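Local structure of uncharacterized ATP-binding protein MJECL15 (Methanocaldococcus jannaschii, 3H92) at residues 57-60 / 61-65. The protein is of unknown function but probably binds ATP, and the domain described here belongs to a family of the helix-turn-helix clan. Numbering follows the deposited sequence.
Sequences KIRI and FLIKE
Ile58 and Leu62, one turn apart on the short helix 56-64 of this helix-turn-helix-clan domain, lie side by side and point the same way. They meet through their branches, Ile58 CG2 standing 3.8 Å from Leu62 CD1. Leu62 CG is anti to its own carbonyl carbon (chi1 -67°), which lays the side chain back along the helix, with CG 3.3 Å from Ile58 O. Ile58 O also accepts the nearly straight hydrogen bond from Leu62 N at 2.9 Å. The pair is buried: Ile58 rests on Ala39 and Leu62 on Leu40, both of helix 33-45, while Leu62 also reaches Leu20 of helix 8-27. Phe61 swings the other way, CG anti to the backbone N (chi1 175°), and its ring packs against Leu20 and Val24; Glu65 CG lies 3.7 Å above one face of the Phe61 ring, off its centre. On another flank Ile63 bends back over the preceding turn toward Arg59 and touches Leu70 of strand 68-71. Glu65 leaves helical geometry, yet its N still bonds to Phe61 O. Ile63 N bonds to Arg59 O at 2.9 Å, nearly in line with the C=O but with a bent N-H (151°), and Ile63 CD1 lies 3.5 Å from Arg59 O.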
loop_
_atom_site.group_PDB
_atom_site.type_symbol
_atom_site.label_atom_id
_atom_site.label_comp_id
_atom_site.label_asym_id
_atom_site.label_seq_id
_atom_site.Cartn_x
_atom_site.Cartn_y
_atom_site.Cartn_z
ATOM N N LYS A 57 -1.332 8.999 -8.811
ATOM C CA LYS A 57 -0.811 7.900 -9.572
ATOM C C LYS A 57 -0.555 6.726 -8.619
ATOM O O LYS A 57 -0.816 5.570 -8.946
ATOM C CB LYS A 57 0.486 8.308 -10.258
ATOM C CG LYS A 57 0.374 8.772 -11.711
ATOM C CD LYS A 57 1.802 8.851 -12.431
ATOM C CE LYS A 57 1.869 10.007 -13.522
ATOM N NZ LYS A 57 3.241 10.322 -14.102
ATOM N N ILE A 58 -0.049 7.030 -7.429
ATOM C CA ILE A 58 0.368 6.007 -6.490
ATOM C C ILE A 58 -0.850 5.389 -5.889
ATOM O O ILE A 58 -0.930 4.167 -5.815
ATOM C CB ILE A 58 1.301 6.572 -5.426
ATOM C CG1 ILE A 58 2.581 7.039 -6.116
ATOM C CG2 ILE A 58 1.678 5.556 -4.402
ATOM C CD1 ILE A 58 3.745 7.142 -5.156
ATOM N N ARG A 59 -1.816 6.202 -5.486
ATOM C CA ARG A 59 -3.043 5.628 -4.932
ATOM C C ARG A 59 -3.719 4.723 -5.926
ATOM O O ARG A 59 -4.151 3.647 -5.579
ATOM C CB ARG A 59 -4.057 6.678 -4.412
ATOM C CG ARG A 59 -5.050 7.172 -5.446
ATOM C CD ARG A 59 -6.214 7.843 -4.856
ATOM N NE ARG A 59 -6.493 9.112 -5.514
ATOM C CZ ARG A 59 -6.059 10.316 -5.097
ATOM N NH1 ARG A 59 -6.446 11.381 -5.781
ATOM N NH2 ARG A 59 -5.244 10.499 -4.024
ATOM N N ILE A 60 -3.820 5.177 -7.157
ATOM C CA ILE A 60 -4.454 4.411 -8.166
ATOM C C ILE A 60 -3.800 3.039 -8.292
ATOM O O ILE A 60 -4.463 2.010 -8.351
ATOM C CB ILE A 60 -4.357 5.159 -9.483
ATOM C CG1 ILE A 60 -5.397 6.258 -9.534
ATOM C CG2 ILE A 60 -4.616 4.243 -10.644
ATOM C CD1 ILE A 60 -5.404 6.990 -10.871
ATOM N N PHE A 61 -2.478 3.032 -8.278
ATOM C CA PHE A 61 -1.703 1.812 -8.396
ATOM C C PHE A 61 -1.897 0.850 -7.234
ATOM O O PHE A 61 -2.124 -0.342 -7.382
ATOM C CB PHE A 61 -0.228 2.208 -8.526
ATOM C CG PHE A 61 0.701 1.049 -8.542
ATOM C CD1 PHE A 61 0.846 0.291 -9.688
ATOM C CD2 PHE A 61 1.388 0.671 -7.382
ATOM C CE1 PHE A 61 1.691 -0.824 -9.710
ATOM C CE2 PHE A 61 2.201 -0.439 -7.382
ATOM C CZ PHE A 61 2.355 -1.190 -8.544
ATOM N N LEU A 62 -1.796 1.386 -6.038
ATOM C CA LEU A 62 -1.956 0.595 -4.827
ATOM C C LEU A 62 -3.339 0.062 -4.620
ATOM O O LEU A 62 -3.524 -0.935 -3.966
ATOM C CB LEU A 62 -1.559 1.459 -3.637
ATOM C CG LEU A 62 -0.075 1.820 -3.608
ATOM C CD1 LEU A 62 0.191 2.686 -2.373
ATOM C CD2 LEU A 62 0.782 0.540 -3.589
ATOM N N ILE A 63 -4.320 0.761 -5.157
ATOM C CA ILE A 63 -5.694 0.287 -5.148
ATOM C C ILE A 63 -5.804 -0.857 -6.149
ATOM O O ILE A 63 -6.328 -1.933 -5.824
ATOM C CB ILE A 63 -6.685 1.451 -5.554
ATOM C CG1 ILE A 63 -6.920 2.418 -4.394
ATOM C CG2 ILE A 63 -8.060 0.921 -6.087
ATOM C CD1 ILE A 63 -7.567 3.690 -4.784
ATOM N N LYS A 64 -5.361 -0.598 -7.387
ATOM C CA LYS A 64 -5.346 -1.603 -8.446
ATOM C C LYS A 64 -4.662 -2.897 -7.967
ATOM O O LYS A 64 -5.095 -3.985 -8.276
ATOM C CB LYS A 64 -4.679 -1.029 -9.712
ATOM C CG LYS A 64 -4.056 -2.043 -10.717
ATOM C CD LYS A 64 -3.048 -1.382 -11.816
ATOM C CE LYS A 64 -1.582 -2.026 -11.886
ATOM N NZ LYS A 64 -0.733 -1.784 -13.130
ATOM N N GLU A 65 -3.627 -2.765 -7.175
ATOM C CA GLU A 65 -2.845 -3.891 -6.740
ATOM C C GLU A 65 -3.291 -4.453 -5.413
ATOM O O GLU A 65 -2.590 -5.215 -4.779
ATOM C CB GLU A 65 -1.405 -3.433 -6.660
ATOM C CG GLU A 65 -0.903 -2.992 -8.003
ATOM C CD GLU A 65 -0.685 -4.169 -8.965
ATOM O OE1 GLU A 65 -0.768 -5.377 -8.557
ATOM O OE2 GLU A 65 -0.430 -3.876 -10.161
#